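Local structure of ricin B lectin (Clostridium thermocellum, 3VSF) at residues D422-L434 with R471-S485. The protein is an exo-beta-1,3-galactanase, probably cleaving beta-1,3-galactan with its family 43 glycoside hydrolase module, which is joined to a galactose-binding beta-trefoil module of family CBM13. Sequence-based numbering, arbitrary orientation.
Sequences DVKDESKEDGGVL and RKWSTEDGGIIQQWS
Gln483 reaches from strand 479-484 into the loop that links Val423 to Gly432. Gln483 CB lies 3.8 Å from Leu434 CD1 and also touches the carbonyl of Gly432. With CG anti to the backbone N (chi1 -173°) and the chain extended beyond it, the amide is carried in between Val423 and the carbonyls of Ser427 and Glu429. There OE1 rests on the methyls of Val423, CG1 at 3.5 Å, while NE2 donates to Ser427 O at 3.3 Å. That bond is nearly straight (167°) and lies in the amide plane, but it meets the carbonyl from above its plane; a weaker one goes to Glu429 O. Two loop carbonyls thus share one NH2. Ser427 OG closes an ST turn in the same loop, accepting from Glu429 N. In the type II turn Glu429-Gly432, the CB of Asp430 makes a CH-pi contact over the six-membered ring of Trp484, 3.6 Å from the ring centroid, and the Asp430 carboxylate stacks 11° from the ring plane. Asp430 OD1 takes both N and OG of Ser485, the hydroxyl on its syn lone pair. Backbone bonds from Gly431 N to Gln483 O (2.8 Å) and from Leu434 N to Ile481 O (3.1 Å) connect the segments. The contact thereby pairs strands 432-437 and 479-484 of the beta-trefoil, both paired with strand 385-390. Leu434 and Ile481 pack on Ile468 of strand 467-470; Val423 adjoins Asn444 of the galactose site, which includes Asp422 and Asp425 but is without galactose here.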
# COMPACT_ATOMS: atom_id res chain seq x y z
N ASP A 422 19.55 3.29 6.75
CA ASP A 422 18.69 3.19 7.92
C ASP A 422 19.47 2.83 9.18
O ASP A 422 20.35 1.98 9.15
CB ASP A 422 17.60 2.15 7.67
CG ASP A 422 16.65 2.00 8.84
OD1 ASP A 422 16.97 1.23 9.77
OD2 ASP A 422 15.58 2.64 8.82
N VAL A 423 19.13 3.49 10.29
CA VAL A 423 19.70 3.14 11.59
C VAL A 423 18.88 2.00 12.20
O VAL A 423 17.76 2.21 12.66
CB VAL A 423 19.71 4.33 12.55
CG1 VAL A 423 20.37 3.95 13.86
CG2 VAL A 423 20.42 5.52 11.92
N LYS A 424 19.46 0.80 12.19
CA LYS A 424 18.77 -0.41 12.63
C LYS A 424 17.95 -0.22 13.90
O LYS A 424 18.45 0.28 14.91
CB LYS A 424 19.77 -1.55 12.81
CG LYS A 424 19.16 -2.88 13.20
CD LYS A 424 20.24 -3.95 13.35
CE LYS A 424 19.66 -5.26 13.86
NZ LYS A 424 18.68 -5.85 12.91
N ASP A 425 16.68 -0.63 13.84
CA ASP A 425 15.79 -0.61 15.00
C ASP A 425 15.68 0.76 15.66
O ASP A 425 15.44 0.86 16.86
CB ASP A 425 16.23 -1.66 16.03
CG ASP A 425 16.23 -3.06 15.47
OD1 ASP A 425 15.40 -3.35 14.57
OD2 ASP A 425 17.06 -3.89 15.91
N GLU A 426 15.86 1.82 14.87
CA GLU A 426 15.77 3.19 15.37
C GLU A 426 16.61 3.39 16.63
O GLU A 426 16.17 4.06 17.57
CB GLU A 426 14.31 3.57 15.64
CG GLU A 426 13.46 3.69 14.38
CD GLU A 426 12.04 4.11 14.69
OE1 GLU A 426 11.40 3.46 15.54
OE2 GLU A 426 11.56 5.09 14.07
N SER A 427 17.80 2.82 16.64
CA SER A 427 18.69 2.92 17.79
C SER A 427 19.07 4.36 18.08
O SER A 427 19.13 5.20 17.18
CB SER A 427 19.95 2.08 17.56
OG SER A 427 20.84 2.17 18.66
N LYS A 428 19.33 4.65 19.36
CA LYS A 428 19.76 5.97 19.78
C LYS A 428 21.11 5.89 20.49
O LYS A 428 21.57 6.86 21.09
CB LYS A 428 18.74 6.60 20.73
CG LYS A 428 17.44 7.03 20.08
CD LYS A 428 17.21 8.52 20.27
CE LYS A 428 15.77 8.91 19.99
NZ LYS A 428 15.55 10.38 20.13
N GLU A 429 21.74 4.72 20.42
CA GLU A 429 22.96 4.46 21.17
C GLU A 429 24.21 4.49 20.30
O GLU A 429 24.14 4.30 19.09
CB GLU A 429 22.86 3.11 21.88
CG GLU A 429 21.59 2.93 22.71
CD GLU A 429 21.49 3.93 23.84
OE1 GLU A 429 22.52 4.18 24.51
OE2 GLU A 429 20.39 4.48 24.06
N ASP A 430 25.35 4.74 20.93
CA ASP A 430 26.63 4.65 20.24
C ASP A 430 26.88 3.23 19.78
O ASP A 430 26.57 2.27 20.49
CB ASP A 430 27.78 5.10 21.16
CG ASP A 430 27.84 6.60 21.34
OD1 ASP A 430 27.32 7.33 20.46
OD2 ASP A 430 28.41 7.06 22.35
N GLY A 431 27.43 3.08 18.58
CA GLY A 431 27.73 1.77 18.04
C GLY A 431 26.55 1.16 17.32
O GLY A 431 26.62 0.03 16.83
N GLY A 432 25.45 1.90 17.26
CA GLY A 432 24.25 1.45 16.56
C GLY A 432 24.52 1.22 15.09
O GLY A 432 24.81 2.16 14.34
N VAL A 433 24.41 -0.03 14.67
CA VAL A 433 24.71 -0.42 13.29
C VAL A 433 23.80 0.25 12.27
O VAL A 433 22.61 0.43 12.50
CB VAL A 433 24.64 -1.95 13.12
CG1 VAL A 433 23.97 -2.32 11.80
CG2 VAL A 433 26.02 -2.57 13.23
N LEU A 434 24.38 0.62 11.13
CA LEU A 434 23.61 1.16 10.01
C LEU A 434 23.37 0.09 8.96
O LEU A 434 24.25 -0.72 8.67
CB LEU A 434 24.34 2.35 9.38
CG LEU A 434 23.92 3.75 9.86
CD1 LEU A 434 23.95 3.84 11.37
CD2 LEU A 434 24.81 4.81 9.24
N ARG A 471 33.21 2.16 12.29
CA ARG A 471 33.50 1.53 13.57
C ARG A 471 34.99 1.34 13.82
O ARG A 471 35.71 0.81 12.98
CB ARG A 471 32.79 0.18 13.69
CG ARG A 471 33.05 -0.53 15.01
CD ARG A 471 32.61 -1.98 14.96
NE ARG A 471 31.20 -2.13 14.63
CZ ARG A 471 30.21 -1.96 15.50
NH1 ARG A 471 30.48 -1.63 16.76
NH2 ARG A 471 28.95 -2.12 15.12
N LYS A 472 35.44 1.77 15.00
CA LYS A 472 36.82 1.56 15.43
C LYS A 472 37.85 2.19 14.50
O LYS A 472 38.98 1.70 14.41
CB LYS A 472 37.10 0.07 15.59
CG LYS A 472 37.25 -0.38 17.04
CD LYS A 472 35.94 -0.28 17.79
CE LYS A 472 36.14 -0.58 19.27
NZ LYS A 472 37.06 0.41 19.90
N TRP A 473 37.47 3.26 13.81
CA TRP A 473 38.38 3.94 12.90
C TRP A 473 38.96 3.00 11.85
O TRP A 473 40.05 3.24 11.33
CB TRP A 473 39.53 4.59 13.69
CG TRP A 473 39.11 5.72 14.57
CD1 TRP A 473 38.34 5.64 15.70
CD2 TRP A 473 39.45 7.10 14.42
NE1 TRP A 473 38.18 6.89 16.25
CE2 TRP A 473 38.85 7.80 15.48
CE3 TRP A 473 40.20 7.82 13.48
CZ2 TRP A 473 38.97 9.18 15.63
CZ3 TRP A 473 40.32 9.19 13.63
CH2 TRP A 473 39.71 9.86 14.70
N SER A 474 38.23 1.93 11.55
CA SER A 474 38.71 0.93 10.60
C SER A 474 39.18 1.56 9.29
O SER A 474 38.57 2.50 8.79
CB SER A 474 37.62 -0.10 10.30
OG SER A 474 38.06 -1.03 9.33
N THR A 475 40.27 1.03 8.76
CA THR A 475 40.86 1.54 7.53
C THR A 475 40.86 0.46 6.45
O THR A 475 41.42 0.65 5.37
CB THR A 475 42.29 2.05 7.76
OG1 THR A 475 42.83 2.58 6.55
CG2 THR A 475 43.18 0.91 8.25
N GLU A 476 40.22 -0.66 6.75
CA GLU A 476 40.22 -1.81 5.85
C GLU A 476 38.86 -2.03 5.20
O GLU A 476 37.86 -1.43 5.60
CB GLU A 476 40.64 -3.07 6.61
CG GLU A 476 41.95 -2.93 7.36
CD GLU A 476 43.12 -2.63 6.44
OE1 GLU A 476 43.17 -3.22 5.34
OE2 GLU A 476 43.97 -1.80 6.81
N ASP A 477 38.82 -2.90 4.19
CA ASP A 477 37.58 -3.25 3.52
C ASP A 477 36.65 -4.02 4.46
O ASP A 477 37.09 -4.87 5.23
CB ASP A 477 37.85 -4.09 2.27
CG ASP A 477 38.34 -3.26 1.10
OD1 ASP A 477 37.98 -2.07 1.03
OD2 ASP A 477 39.08 -3.80 0.25
N GLY A 478 35.36 -3.71 4.39
CA GLY A 478 34.37 -4.40 5.20
C GLY A 478 34.16 -3.75 6.55
O GLY A 478 33.44 -4.28 7.40
N GLY A 479 34.79 -2.60 6.76
CA GLY A 479 34.63 -1.85 7.99
C GLY A 479 33.18 -1.51 8.25
O GLY A 479 32.51 -0.93 7.39
N ILE A 480 32.68 -1.88 9.42
CA ILE A 480 31.28 -1.66 9.76
C ILE A 480 30.95 -0.18 9.88
O ILE A 480 31.62 0.56 10.60
CB ILE A 480 30.89 -2.36 11.08
CG1 ILE A 480 30.95 -3.88 10.92
CG2 ILE A 480 29.50 -1.93 11.52
CD1 ILE A 480 32.35 -4.46 10.94
N ILE A 481 29.92 0.25 9.16
CA ILE A 481 29.43 1.62 9.27
C ILE A 481 28.36 1.68 10.35
O ILE A 481 27.41 0.90 10.34
CB ILE A 481 28.84 2.13 7.94
CG1 ILE A 481 29.91 2.09 6.85
CG2 ILE A 481 28.30 3.54 8.11
CD1 ILE A 481 31.14 2.91 7.16
N GLN A 482 28.52 2.61 11.29
CA GLN A 482 27.65 2.67 12.45
C GLN A 482 27.21 4.09 12.79
O GLN A 482 27.39 5.02 12.01
CB GLN A 482 28.34 2.06 13.67
CG GLN A 482 29.55 2.85 14.14
CD GLN A 482 30.26 2.21 15.32
OE1 GLN A 482 30.05 1.04 15.62
NE2 GLN A 482 31.11 2.98 15.99
N GLN A 483 26.63 4.23 13.97
CA GLN A 483 26.14 5.50 14.47
C GLN A 483 26.93 5.85 15.73
O GLN A 483 27.15 4.99 16.58
CB GLN A 483 24.66 5.38 14.80
CG GLN A 483 23.97 6.67 15.19
CD GLN A 483 22.52 6.45 15.59
OE1 GLN A 483 21.60 7.03 15.02
NE2 GLN A 483 22.32 5.59 16.59
N TRP A 484 27.37 7.10 15.84
CA TRP A 484 28.19 7.49 16.99
C TRP A 484 28.13 9.00 17.23
O TRP A 484 27.92 9.78 16.31
CB TRP A 484 29.64 7.05 16.78
CG TRP A 484 30.44 6.96 18.04
CD1 TRP A 484 31.06 7.98 18.70
CD2 TRP A 484 30.70 5.77 18.80
NE1 TRP A 484 31.70 7.50 19.82
CE2 TRP A 484 31.49 6.15 19.90
CE3 TRP A 484 30.35 4.42 18.65
CZ2 TRP A 484 31.93 5.23 20.86
CZ3 TRP A 484 30.78 3.51 19.60
CH2 TRP A 484 31.57 3.92 20.68
N SER A 485 28.32 9.39 18.49
CA SER A 485 28.31 10.80 18.86
C SER A 485 29.39 11.57 18.11
O SER A 485 30.43 11.01 17.76
CB SER A 485 28.53 10.95 20.37
OG SER A 485 27.56 10.23 21.10